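Local coordinates for trwC protein (Escherichia coli, PDB 1OMH), which recognises and processes the origin-of-transfer DNA of a plasmid as a conjugative relaxase, represented here by its N-terminal relaxase domain, at a contact of chain A with DNA. Numbering follows the deposited sequence.

Contact 1: a contact of chain A with DNA. Residues 90, 92, 153, 159, 233, 235-236. With nucleotides of chain B.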
loop_
_atom_site.group_PDB
_atom_site.type_symbol
_atom_site.label_atom_id
_atom_site.label_comp_id
_atom_site.label_asym_id
_atom_site.label_seq_id
_atom_site.Cartn_x
_atom_site.Cartn_y
_atom_site.Cartn_z
ATOM N N ALA A 90 0.069 1.774 -8.224
ATOM C CA ALA A 90 -0.504 1.818 -9.558
ATOM C C ALA A 90 0.512 1.415 -10.619
ATOM O O ALA A 90 1.725 1.439 -10.378
ATOM C CB ALA A 90 -1.009 3.218 -9.845
ATOM N N LYS A 92 2.939 1.686 -13.740
ATOM C CA LYS A 92 3.806 2.833 -14.025
ATOM C C LYS A 92 3.182 3.852 -14.980
ATOM O O LYS A 92 3.278 5.053 -14.747
ATOM C CB LYS A 92 5.156 2.355 -14.588
ATOM C CG LYS A 92 6.168 3.481 -14.823
ATOM C CD LYS A 92 6.573 4.178 -13.517
ATOM C CE LYS A 92 7.277 3.212 -12.555
ATOM N NZ LYS A 92 7.808 3.903 -11.348
ATOM N N SER A 153 9.171 7.062 -6.014
ATOM C CA SER A 153 9.830 5.813 -5.675
ATOM C C SER A 153 11.136 6.167 -4.971
ATOM O O SER A 153 11.506 7.344 -4.892
ATOM C CB SER A 153 10.130 5.008 -6.945
ATOM O OG SER A 153 11.286 5.513 -7.605
ATOM N N GLN A 159 5.709 7.472 -8.915
ATOM C CA GLN A 159 5.275 6.193 -8.365
ATOM C C GLN A 159 4.117 6.413 -7.405
ATOM O O GLN A 159 4.305 6.603 -6.196
ATOM C CB GLN A 159 6.461 5.534 -7.645
ATOM C CG GLN A 159 6.213 4.146 -7.055
ATOM C CD GLN A 159 5.824 3.108 -8.091
ATOM O OE1 GLN A 159 6.068 3.271 -9.294
ATOM N NE2 GLN A 159 5.225 2.020 -7.625
ATOM N N SER A 233 11.389 3.312 -14.507
ATOM C CA SER A 233 11.362 2.227 -13.524
ATOM C C SER A 233 12.779 1.854 -13.101
ATOM O O SER A 233 13.227 0.729 -13.306
ATOM C CB SER A 233 10.665 0.989 -14.102
ATOM O OG SER A 233 9.309 1.269 -14.426
ATOM N N ARG A 235 14.061 1.397 -10.082
ATOM C CA ARG A 235 14.136 0.334 -9.080
ATOM C C ARG A 235 14.049 -1.042 -9.740
ATOM O O ARG A 235 14.772 -1.962 -9.362
ATOM C CB ARG A 235 13.042 0.510 -8.022
ATOM C CG ARG A 235 13.300 1.687 -7.080
ATOM C CD ARG A 235 14.465 1.393 -6.128
ATOM N NE ARG A 235 14.132 0.285 -5.238
ATOM C CZ ARG A 235 14.878 -0.805 -5.079
ATOM N NH1 ARG A 235 16.015 -0.941 -5.750
ATOM N NH2 ARG A 235 14.475 -1.766 -4.258
ATOM N N THR A 236 13.188 -1.180 -10.745
ATOM C CA THR A 236 13.057 -2.456 -11.443
ATOM C C THR A 236 14.384 -2.801 -12.109
ATOM O O THR A 236 14.800 -3.960 -12.123
ATOM C CB THR A 236 11.971 -2.400 -12.538
ATOM O OG1 THR A 236 10.697 -2.157 -11.931
ATOM C CG2 THR A 236 11.927 -3.706 -13.316
ATOM P P DT B 23 6.189 -3.754 -14.274
ATOM O OP1 DT B 23 5.319 -2.987 -15.200
ATOM O OP2 DT B 23 7.283 -4.591 -14.820
ATOM O "O5'" DT B 23 6.768 -2.769 -13.153
ATOM C "C5'" DT B 23 7.497 -1.556 -13.494
ATOM C "C4'" DT B 23 7.112 -0.442 -12.540
ATOM O "O4'" DT B 23 5.681 -0.404 -12.486
ATOM C "C3'" DT B 23 7.618 -0.506 -11.086
ATOM O "O3'" DT B 23 8.276 0.760 -10.917
ATOM C "C2'" DT B 23 6.431 -0.020 -10.270
ATOM C "C1'" DT B 23 5.231 -0.105 -11.193
ATOM N N1 DT B 23 4.072 -0.966 -10.893
ATOM C C2 DT B 23 3.450 -0.861 -9.674
ATOM O O2 DT B 23 3.898 -0.201 -8.754
ATOM N N3 DT B 23 2.270 -1.558 -9.576
ATOM C C4 DT B 23 1.683 -2.349 -10.550
ATOM O O4 DT B 23 0.596 -2.880 -10.329
ATOM C C5 DT B 23 2.435 -2.469 -11.781
ATOM C C7 DT B 23 1.906 -3.324 -12.890
ATOM C C6 DT B 23 3.581 -1.796 -11.880
ATOM P P DC B 24 9.634 0.930 -10.072
ATOM O OP1 DC B 24 9.623 2.383 -9.760
ATOM O OP2 DC B 24 10.753 0.351 -10.860
ATOM O "O5'" DC B 24 9.467 0.090 -8.726
ATOM C "C5'" DC B 24 8.745 0.577 -7.584
ATOM C "C4'" DC B 24 8.671 -0.521 -6.549
ATOM O "O4'" DC B 24 8.252 -1.725 -7.224
ATOM C "C3'" DC B 24 10.011 -0.850 -5.877
ATOM O "O3'" DC B 24 9.787 -0.480 -4.499
ATOM C "C2'" DC B 24 9.970 -2.362 -5.716
ATOM C "C1'" DC B 24 8.903 -2.847 -6.670
ATOM N N1 DC B 24 9.245 -3.798 -7.739
ATOM C C2 DC B 24 9.431 -5.137 -7.386
ATOM O O2 DC B 24 9.409 -5.441 -6.190
ATOM N N3 DC B 24 9.623 -6.059 -8.355
ATOM C C4 DC B 24 9.646 -5.682 -9.634
ATOM N N4 DC B 24 9.806 -6.627 -10.562
ATOM C C5 DC B 24 9.501 -4.316 -10.021
ATOM C C6 DC B 24 9.316 -3.414 -9.049
HETATM O O HOH W 1 11.805 3.566 -9.599
HETATM O O HOH W 2 3.622 -0.720 -15.058
#

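Contact 2: a contact of chain A with DNA. Residues 6, 78-79, 81. With nucleotides of chain B.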
loop_
_atom_site.group_PDB
_atom_site.type_symbol
_atom_site.label_atom_id
_atom_site.label_comp_id
_atom_site.label_asym_id
_atom_site.label_seq_id
_atom_site.Cartn_x
_atom_site.Cartn_y
_atom_site.Cartn_z
ATOM N N VAL A 6 3.402 -7.148 7.872
ATOM C CA VAL A 6 2.930 -7.155 9.248
ATOM C C VAL A 6 3.894 -6.245 10.009
ATOM O O VAL A 6 5.099 -6.475 10.002
ATOM C CB VAL A 6 2.983 -8.559 9.845
ATOM C CG1 VAL A 6 2.589 -8.510 11.317
ATOM C CG2 VAL A 6 2.049 -9.483 9.069
ATOM N N SER A 78 7.592 -12.887 22.205
ATOM C CA SER A 78 7.063 -12.657 20.866
ATOM C C SER A 78 7.040 -11.161 20.551
ATOM O O SER A 78 7.013 -10.327 21.457
ATOM C CB SER A 78 5.646 -13.226 20.759
ATOM O OG SER A 78 5.639 -14.618 21.033
ATOM N N LYS A 79 7.053 -10.822 19.267
ATOM C CA LYS A 79 7.029 -9.420 18.864
ATOM C C LYS A 79 5.617 -8.882 18.965
ATOM O O LYS A 79 4.658 -9.562 18.611
ATOM C CB LYS A 79 7.517 -9.263 17.422
ATOM C CG LYS A 79 8.939 -9.711 17.199
ATOM C CD LYS A 79 9.384 -9.408 15.784
ATOM C CE LYS A 79 10.837 -9.784 15.583
ATOM N NZ LYS A 79 11.336 -9.332 14.255
ATOM N N ARG A 81 2.644 -6.692 17.698
ATOM C CA ARG A 81 2.249 -6.205 16.391
ATOM C C ARG A 81 1.500 -4.902 16.552
ATOM O O ARG A 81 0.618 -4.783 17.399
ATOM C CB ARG A 81 1.392 -7.265 15.695
ATOM C CG ARG A 81 2.201 -8.494 15.321
ATOM C CD ARG A 81 1.339 -9.631 14.791
ATOM N NE ARG A 81 2.174 -10.726 14.305
ATOM C CZ ARG A 81 1.713 -11.809 13.691
ATOM N NH1 ARG A 81 0.410 -11.950 13.486
ATOM N NH2 ARG A 81 2.561 -12.739 13.266
ATOM P P DG B 15 -1.082 -10.063 18.450
ATOM O OP1 DG B 15 -0.821 -8.661 18.039
ATOM O OP2 DG B 15 -2.186 -10.821 17.792
ATOM O "O5'" DG B 15 0.242 -10.910 18.220
ATOM C "C5'" DG B 15 1.514 -10.511 18.753
ATOM C "C4'" DG B 15 2.408 -11.725 18.824
ATOM O "O4'" DG B 15 1.637 -12.745 19.469
ATOM C "C3'" DG B 15 2.859 -12.317 17.486
ATOM O "O3'" DG B 15 4.282 -12.131 17.455
ATOM C "C2'" DG B 15 2.823 -13.817 17.730
ATOM C "C1'" DG B 15 1.890 -14.000 18.896
ATOM N N9 DG B 15 0.607 -14.663 18.720
ATOM C C8 DG B 15 -0.579 -14.163 18.235
ATOM N N7 DG B 15 -1.586 -14.972 18.434
ATOM C C5 DG B 15 -1.007 -16.083 19.034
ATOM C C6 DG B 15 -1.583 -17.284 19.503
ATOM O O6 DG B 15 -2.770 -17.618 19.502
ATOM N N1 DG B 15 -0.619 -18.137 20.029
ATOM C C2 DG B 15 0.726 -17.864 20.101
ATOM N N2 DG B 15 1.518 -18.795 20.635
ATOM N N3 DG B 15 1.264 -16.749 19.676
ATOM C C4 DG B 15 0.349 -15.913 19.164
ATOM P P DC B 16 5.125 -12.489 16.133
ATOM O OP1 DC B 16 6.552 -12.434 16.543
ATOM O OP2 DC B 16 4.644 -11.609 15.034
ATOM O "O5'" DC B 16 4.757 -14.007 15.788
ATOM C "C5'" DC B 16 5.513 -15.086 16.340
ATOM C "C4'" DC B 16 4.890 -16.427 16.010
ATOM O "O4'" DC B 16 3.519 -16.469 16.489
ATOM C "C3'" DC B 16 4.797 -16.702 14.501
ATOM O "O3'" DC B 16 5.812 -17.676 14.205
ATOM C "C2'" DC B 16 3.548 -17.564 14.366
ATOM C "C1'" DC B 16 2.794 -17.350 15.658
ATOM N N1 DC B 16 1.337 -17.110 15.729
ATOM C C2 DC B 16 0.560 -18.111 16.331
ATOM O O2 DC B 16 1.130 -19.101 16.802
ATOM N N3 DC B 16 -0.780 -17.979 16.380
ATOM C C4 DC B 16 -1.362 -16.900 15.868
ATOM N N4 DC B 16 -2.697 -16.831 15.935
ATOM C C5 DC B 16 -0.602 -15.848 15.263
ATOM C C6 DC B 16 0.739 -15.991 15.221
ATOM P P DG B 17 6.606 -17.641 12.807
ATOM O OP1 DG B 17 7.654 -18.688 12.883
ATOM O OP2 DG B 17 6.988 -16.246 12.495
ATOM O "O5'" DG B 17 5.525 -18.105 11.729
ATOM C "C5'" DG B 17 5.264 -19.489 11.484
ATOM C "C4'" DG B 17 4.010 -19.632 10.653
ATOM O "O4'" DG B 17 2.943 -18.959 11.348
ATOM C "C3'" DG B 17 4.095 -18.957 9.280
ATOM O "O3'" DG B 17 4.106 -20.019 8.312
ATOM C "C2'" DG B 17 2.689 -18.433 9.058
ATOM C "C1'" DG B 17 2.064 -18.377 10.416
ATOM N N9 DG B 17 1.584 -17.102 10.920
ATOM C C8 DG B 17 2.274 -16.022 11.423
ATOM N N7 DG B 17 1.481 -15.089 11.883
ATOM C C5 DG B 17 0.205 -15.579 11.637
ATOM C C6 DG B 17 -1.072 -15.027 11.913
ATOM O O6 DG B 17 -1.350 -13.947 12.460
ATOM N N1 DG B 17 -2.096 -15.876 11.484
ATOM C C2 DG B 17 -1.912 -17.094 10.871
ATOM N N2 DG B 17 -3.008 -17.777 10.521
ATOM N N3 DG B 17 -0.734 -17.608 10.614
ATOM C C4 DG B 17 0.267 -16.806 11.023
ATOM P P DT B 18 4.108 -19.692 6.731
ATOM O OP1 DT B 18 3.959 -21.019 6.084
ATOM O OP2 DT B 18 5.302 -18.860 6.434
ATOM O "O5'" DT B 18 2.793 -18.816 6.460
ATOM C "C5'" DT B 18 1.517 -19.438 6.235
ATOM C "C4'" DT B 18 0.409 -18.408 6.116
ATOM O "O4'" DT B 18 0.400 -17.524 7.268
ATOM C "C3'" DT B 18 0.555 -17.493 4.887
ATOM O "O3'" DT B 18 -0.577 -17.821 4.053
ATOM C "C2'" DT B 18 -0.005 -16.156 5.349
ATOM C "C1'" DT B 18 -0.109 -16.281 6.847
ATOM N N1 DT B 18 0.197 -15.194 7.789
ATOM C C2 DT B 18 -0.912 -14.588 8.346
ATOM O O2 DT B 18 -2.058 -14.949 8.118
ATOM N N3 DT B 18 -0.638 -13.546 9.183
ATOM C C4 DT B 18 0.602 -13.058 9.529
ATOM O O4 DT B 18 0.682 -12.102 10.302
ATOM C C5 DT B 18 1.730 -13.746 8.928
ATOM C C7 DT B 18 3.118 -13.284 9.255
ATOM C C6 DT B 18 1.476 -14.773 8.098
HETATM O O HOH W 3 -1.962 -10.742 15.035
HETATM O O HOH W 4 0.662 -7.524 19.873
HETATM O O HOH W 5 4.257 -16.814 19.821
#

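Contact 1: a contact of chain A with DNA
Lys92 and Gln159 reach the DNA through side chains that start alike, CG anti to the backbone N (chi1 -176° and -177°), and then bend, the lysine at chi2 and chi3, the glutamine at chi2. The folded lysine brings its ammonium NZ to within 2.9 Å of the phosphate oxygen OP1 of DC24, a salt bridge, while its CE rides alongside the DT23 sugar. Gln159 works in two directions. Its carbonyl OE1 accepts from Lys92 NZ at 2.8 Å, steadying the ammonium beside the phosphate, and its amide NE2 gives a hydrogen bond of 2.8 Å to O2 of the unpaired thymine DT23. That acceptor lies almost in the amide plane. Through its two ends the amide couples a base contact to the lysine that binds the phosphate; O2 alone would not tell thymine from cytosine.

The other phosphate oxygen, OP2 of DC24, is held at the start of helix 234-246: Thr236 donates from its backbone N at 2.9 Å and from its hydroxyl OG1 at 2.7 Å. The amino end of the helix would probably add a favourable electrostatic contribution. At this patch the unpaired strand is held through both non-bridging oxygens of the DC24 phosphate, with a thymine contact added. OP1 also meets a water that is linked to the backbone N of Arg235 and lies 2.8 Å from the hydroxyl OG of Ser153.

Contact 2: a contact of chain A with DNA
The phosphate oxygen OP2 of DC16 is gripped by two nitrogens of Arg81: NE at 2.7 Å, which also forms the salt bridge, and NH2 at 3.0 Å. The guanidinium approaches this oxygen side-on, and OP2 sits somewhat out of its plane. The terminal nitrogens of the guanidinium also meet the Hoogsteen edge of the unpaired guanine DG17 end-on, NH1 donating to O6 at 2.9 Å and NH2, which takes part in both grips, to N7 at 2.9 Å. Here both acceptors lie essentially in the guanidinium plane, and the NH2 bond is nearly straight (177° at the hydrogen). This is the classic arginine-guanine pairing, and the acceptor pair O6 and N7 suits a guanine. One flat group therefore reads a base and holds the preceding phosphate, each contact limiting its rotation for the other. The chain, extended from CG to NE, carries the guanidinium past the DG15 sugar, and a water joins NH1 to OP2 of DG15.

An alanine here would probably leave the O6 and N7 edge of DG17 and the DC16 phosphate without their shared donor, weakening recognition of this guanine.

Around the arginine the protein adds gentler contacts. The backbone N of Lys79 donates to OP1 of DC16 at 3.2 Å, whereas the lysine's own chain merely starts along that oxygen with its CB. Ser78 OG reaches the minor-groove side of DG15 through a water, which lies 3.0 Å from N3 of that base. From the other side, the CG2 methyl of Val6 abuts the thymine DT18 near C4, at 3.9 Å. The patch thus spans the passage from paired to unpaired nucleotides, and in the fold it joins the loop of Ser78 and Lys79 to Arg81, at the head of strand 81-89, with Val6 supplied by strand 2-8.

Contact 1 and contact 2 lie about 29 Å apart, measured between the centres of their C-alpha atoms, and share no residue. Strand 81-89 nevertheless connects them: it begins in contact 2 and ends just before the first residue of contact 1. The same DNA strand visits both, with four nucleotides between the two sets. Contact 2 belongs to the step from paired to unpaired DNA, contact 1 to single-stranded DNA. Strand 158-167 serves contact 1 and carries His161 and His163, metal ligands in other structures of this protein but metal-free here, which suggests processing nearby. Binding at contact 2 may help to place the strand there.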